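Local coordinates for inositol-1-monophosphatase (PDB 2P3N), which dephosphorylates inositol monophosphates, preferring the D isomer of inositol 1-phosphate, as well as fructose 1,6-bisphosphate and several other phosphate esters, as a magnesium-dependent homotetramer, at residues G151-F156 against W195-W200; V147-S152 against R172-A177. One frame throughout, in Å; residues are numbered along the deposited sequence.

Interaction 1 (G151-F156 against W195-W200); sequences GSYVDF and WRINPW
The indole of Trp195 is layered between two side chains: CZ of Arg196 lies over one face, 3.4 Å above its plane and offset toward the rim, and the ring of Phe156 approaches the opposite face through CD2. The Phe156 ring and the indole benzo ring lie oblique to each other, with centroids 4.9 Å apart and planes at 46°. Tyr153 brings CB to the indole edge, and its own ring is covered on both faces. CB of Trp195 makes a CH-pi contact 4.1 Å from the Tyr153 ring centroid, only 11° off the normal, while Gly151 O lies near the rim of the other face. CG of Trp195 is anti to its backbone N (chi1 -153°), which carries the indole out toward the 151-156 loop. Val154 offers one branch: CG1, in the crowded position between its backbone N and carbonyl carbon, touches Trp195 CZ3 at 3.4 Å and also meets Arg196 NH2. Phe219 packs against Trp195 and Phe156, extending the aromatic cluster beside helix 156-167. The contact is carried mainly by aromatic and apolar surface, which suits broad rings and a branched valine. Here Arg196, by similarity substrate-binding, packs its guanidinium against indole and valine.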
# COMPACT_ATOMS: atom_id res chain seq x y z
N GLY A 151 17.77 9.94 -18.13
CA GLY A 151 17.53 8.55 -18.49
C GLY A 151 18.83 7.93 -19.00
O GLY A 151 19.74 8.66 -19.38
N SER A 152 18.92 6.61 -19.00
CA SER A 152 20.13 5.95 -19.47
C SER A 152 20.31 6.04 -20.98
O SER A 152 19.71 5.27 -21.73
CB SER A 152 20.13 4.49 -19.04
OG SER A 152 20.01 4.40 -17.63
N TYR A 153 21.16 6.97 -21.42
CA TYR A 153 21.40 7.15 -22.84
C TYR A 153 22.83 6.81 -23.22
O TYR A 153 23.65 6.49 -22.37
CB TYR A 153 21.10 8.59 -23.25
CG TYR A 153 19.76 9.07 -22.77
CD1 TYR A 153 18.60 8.37 -23.09
CD2 TYR A 153 19.66 10.21 -21.97
CE1 TYR A 153 17.36 8.80 -22.62
CE2 TYR A 153 18.42 10.64 -21.50
CZ TYR A 153 17.28 9.93 -21.83
OH TYR A 153 16.05 10.35 -21.36
N VAL A 154 23.10 6.91 -24.51
CA VAL A 154 24.41 6.63 -25.09
C VAL A 154 25.55 7.16 -24.21
O VAL A 154 25.87 6.58 -23.18
CB VAL A 154 24.49 7.24 -26.52
CG1 VAL A 154 24.23 8.75 -26.48
CG2 VAL A 154 25.82 6.92 -27.16
N ASP A 155 26.15 8.26 -24.63
CA ASP A 155 27.26 8.87 -23.91
C ASP A 155 26.74 10.07 -23.14
O ASP A 155 27.44 10.63 -22.29
CB ASP A 155 28.34 9.32 -24.88
CG ASP A 155 29.04 8.16 -25.56
OD1 ASP A 155 28.36 7.32 -26.19
OD2 ASP A 155 30.29 8.08 -25.47
N PHE A 156 25.51 10.46 -23.46
CA PHE A 156 24.86 11.61 -22.84
C PHE A 156 24.81 11.54 -21.31
O PHE A 156 25.33 12.42 -20.62
CB PHE A 156 23.44 11.73 -23.38
CG PHE A 156 22.69 12.91 -22.86
CD1 PHE A 156 22.14 12.89 -21.58
CD2 PHE A 156 22.56 14.05 -23.64
CE1 PHE A 156 21.46 14.00 -21.09
CE2 PHE A 156 21.88 15.17 -23.16
CZ PHE A 156 21.33 15.15 -21.88
N TRP A 195 16.42 12.28 -24.18
CA TRP A 195 17.06 12.35 -25.48
C TRP A 195 16.61 11.20 -26.38
O TRP A 195 16.70 10.04 -26.00
CB TRP A 195 18.57 12.28 -25.28
CG TRP A 195 19.37 12.93 -26.33
CD1 TRP A 195 18.97 13.94 -27.16
CD2 TRP A 195 20.77 12.72 -26.59
NE1 TRP A 195 20.04 14.37 -27.93
CE2 TRP A 195 21.15 13.64 -27.60
CE3 TRP A 195 21.73 11.84 -26.08
CZ2 TRP A 195 22.46 13.71 -28.09
CZ3 TRP A 195 23.04 11.91 -26.57
CH2 TRP A 195 23.39 12.84 -27.57
N ARG A 196 16.14 11.54 -27.58
CA ARG A 196 15.69 10.54 -28.54
C ARG A 196 14.59 9.67 -27.95
O ARG A 196 14.75 8.46 -27.86
CB ARG A 196 16.85 9.64 -28.96
CG ARG A 196 18.14 10.37 -29.30
CD ARG A 196 19.08 9.47 -30.08
NE ARG A 196 20.46 9.92 -30.02
CZ ARG A 196 21.20 9.93 -28.91
NH1 ARG A 196 20.68 9.51 -27.76
NH2 ARG A 196 22.45 10.34 -28.95
N ILE A 197 13.48 10.29 -27.57
CA ILE A 197 12.35 9.57 -27.00
C ILE A 197 11.12 9.73 -27.90
O ILE A 197 11.02 10.69 -28.65
CB ILE A 197 12.02 10.11 -25.59
CG1 ILE A 197 11.37 11.50 -25.68
CG2 ILE A 197 13.29 10.19 -24.76
CD1 ILE A 197 12.23 12.54 -26.32
N ASN A 198 10.19 8.78 -27.84
CA ASN A 198 8.99 8.89 -28.66
C ASN A 198 7.90 9.59 -27.87
O ASN A 198 8.00 9.74 -26.65
CB ASN A 198 8.51 7.51 -29.09
CG ASN A 198 9.60 6.72 -29.78
OD1 ASN A 198 10.39 6.04 -29.12
ND2 ASN A 198 9.66 6.81 -31.10
N PRO A 199 6.84 10.04 -28.55
CA PRO A 199 5.77 10.73 -27.83
C PRO A 199 5.04 9.95 -26.76
O PRO A 199 4.39 10.55 -25.91
CB PRO A 199 4.83 11.19 -28.96
CG PRO A 199 5.07 10.21 -30.04
CD PRO A 199 6.57 10.03 -29.99
N TRP A 200 5.14 8.62 -26.76
CA TRP A 200 4.44 7.85 -25.73
C TRP A 200 5.16 7.88 -24.39
O TRP A 200 4.58 7.51 -23.36
CB TRP A 200 4.20 6.40 -26.17
CG TRP A 200 5.38 5.68 -26.72
CD1 TRP A 200 6.42 5.12 -26.03
CD2 TRP A 200 5.63 5.41 -28.10
NE1 TRP A 200 7.29 4.51 -26.89
CE2 TRP A 200 6.83 4.67 -28.17
CE3 TRP A 200 4.94 5.71 -29.28
CZ2 TRP A 200 7.37 4.24 -29.38
CZ3 TRP A 200 5.48 5.28 -30.48
CH2 TRP A 200 6.68 4.55 -30.52

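Interaction 2 (V147-S152 against R172-A177); sequences VGSTGS and RILGSA
Ser149 holds OG anti to its backbone N (chi1 -169°), which swings the hydroxyl across to Arg172, where OG donates to Arg172 O at 2.9 Å from above the carbonyl plane. Arg172 sets CG anti to its carbonyl carbon (chi1 -68°), where it meets Val147 CG1, and a bend at chi2 (-54°) leads the rest of the chain away from strand 147-150. The backbones form a parallel beta bridge between Ser149 and Arg172. Arg172 N donates to Gly148 O at 2.7 Å, in the carbonyl plane, and Thr150 N donates to Arg172 O at 3.0 Å, nearly along the C=O axis. Two donors therefore grip this one buried carbonyl, and serine, small and polar, suits the place beside it. Leu174 CD1 comes within 3.3 Å of Ser149 OG, and Ser152 OG touches Ile173 CG2. Beyond the bridge the backbones part, and a water spans them, donating to Thr150 O and accepting from Gly175 N. Ser176 then takes the N-cap position of helix 177-185. The pair belongs to a beta-alpha-beta crossover, in which helix 156-167 links neighbouring parallel strands and packs on Thr150 and Ile173. Strand 191-195 flanks 147-150 on its other side; 170-172 is outermost within the chain, and just after it Ile173 makes backbone hydrogen bonds to a second subunit.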
# COMPACT_ATOMS: atom_id res chain seq x y z
N VAL A 147 17.61 18.62 -7.22
CA VAL A 147 17.79 17.22 -7.53
C VAL A 147 17.20 17.03 -8.92
O VAL A 147 15.99 17.17 -9.12
CB VAL A 147 17.06 16.31 -6.52
CG1 VAL A 147 17.22 14.86 -6.92
CG2 VAL A 147 17.63 16.52 -5.14
N GLY A 148 18.09 16.76 -9.87
CA GLY A 148 17.67 16.57 -11.25
C GLY A 148 17.67 15.12 -11.65
O GLY A 148 18.19 14.27 -10.93
N SER A 149 17.10 14.84 -12.83
CA SER A 149 17.01 13.47 -13.31
C SER A 149 17.34 13.32 -14.81
O SER A 149 17.22 14.28 -15.57
CB SER A 149 15.60 12.94 -13.03
OG SER A 149 15.52 11.54 -13.25
N THR A 150 17.75 12.12 -15.21
CA THR A 150 18.06 11.81 -16.61
C THR A 150 17.76 10.34 -16.86
O THR A 150 17.53 9.58 -15.92
CB THR A 150 19.56 12.01 -16.95
OG1 THR A 150 19.95 13.34 -16.60
CG2 THR A 150 19.80 11.82 -18.44
N GLY A 151 17.77 9.94 -18.13
CA GLY A 151 17.53 8.55 -18.49
C GLY A 151 18.83 7.93 -19.00
O GLY A 151 19.74 8.66 -19.38
N SER A 152 18.92 6.61 -19.00
CA SER A 152 20.13 5.95 -19.47
C SER A 152 20.31 6.04 -20.98
O SER A 152 19.71 5.27 -21.73
CB SER A 152 20.13 4.49 -19.04
OG SER A 152 20.01 4.40 -17.63
N ARG A 172 19.39 11.92 -10.34
CA ARG A 172 18.69 10.64 -10.29
C ARG A 172 18.44 9.98 -11.64
O ARG A 172 18.18 10.64 -12.65
CB ARG A 172 17.36 10.79 -9.55
CG ARG A 172 17.48 11.08 -8.06
CD ARG A 172 18.35 10.03 -7.36
NE ARG A 172 18.61 10.35 -5.96
CZ ARG A 172 19.80 10.21 -5.37
NH1 ARG A 172 19.94 10.53 -4.09
NH2 ARG A 172 20.85 9.78 -6.06
N ILE A 173 18.54 8.65 -11.63
CA ILE A 173 18.30 7.81 -12.80
C ILE A 173 17.46 6.66 -12.25
O ILE A 173 18.00 5.63 -11.82
CB ILE A 173 19.61 7.25 -13.36
CG1 ILE A 173 20.48 8.40 -13.86
CG2 ILE A 173 19.31 6.27 -14.47
CD1 ILE A 173 21.81 7.95 -14.41
N LEU A 174 16.13 6.84 -12.28
CA LEU A 174 15.19 5.87 -11.73
C LEU A 174 14.75 4.77 -12.66
O LEU A 174 14.62 3.63 -12.24
CB LEU A 174 13.95 6.60 -11.22
CG LEU A 174 14.17 7.88 -10.42
CD1 LEU A 174 14.67 8.99 -11.35
CD2 LEU A 174 12.86 8.30 -9.76
N GLY A 175 14.48 5.11 -13.92
CA GLY A 175 14.09 4.09 -14.87
C GLY A 175 12.82 4.30 -15.66
O GLY A 175 12.60 3.60 -16.65
N SER A 176 12.00 5.26 -15.25
CA SER A 176 10.75 5.51 -15.95
C SER A 176 10.64 6.95 -16.45
O SER A 176 10.53 7.89 -15.66
CB SER A 176 9.56 5.18 -15.05
OG SER A 176 8.34 5.18 -15.78
N ALA A 177 10.66 7.10 -17.76
CA ALA A 177 10.55 8.41 -18.39
C ALA A 177 9.28 9.14 -17.93
O ALA A 177 9.34 10.22 -17.33
CB ALA A 177 10.53 8.25 -19.90
O HOH W 1 15.75 7.28 -15.68

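Gly151 and Ser152 belong to both contacts: the strand that pairs with Arg172 in interaction 2 runs directly into the loop that packs on Trp195 in interaction 1. The centres lie about 10 Å apart, and the two meet where Phe156 CE1 packs on Thr150 CG2 at 3.8 Å. Interaction 1 holds one probable substrate-binding residue, Arg196, and interaction 2 holds two, Arg172 and Ala177. The side chain of Ile197 is about 4 Å from that of Asp201, a probable second-magnesium ligand, about 6 Å from that of Ala177 and about 11 Å from the bound magnesium ion. Both contacts also touch a second subunit, so residues of the probable substrate site sit close to the subunit interface.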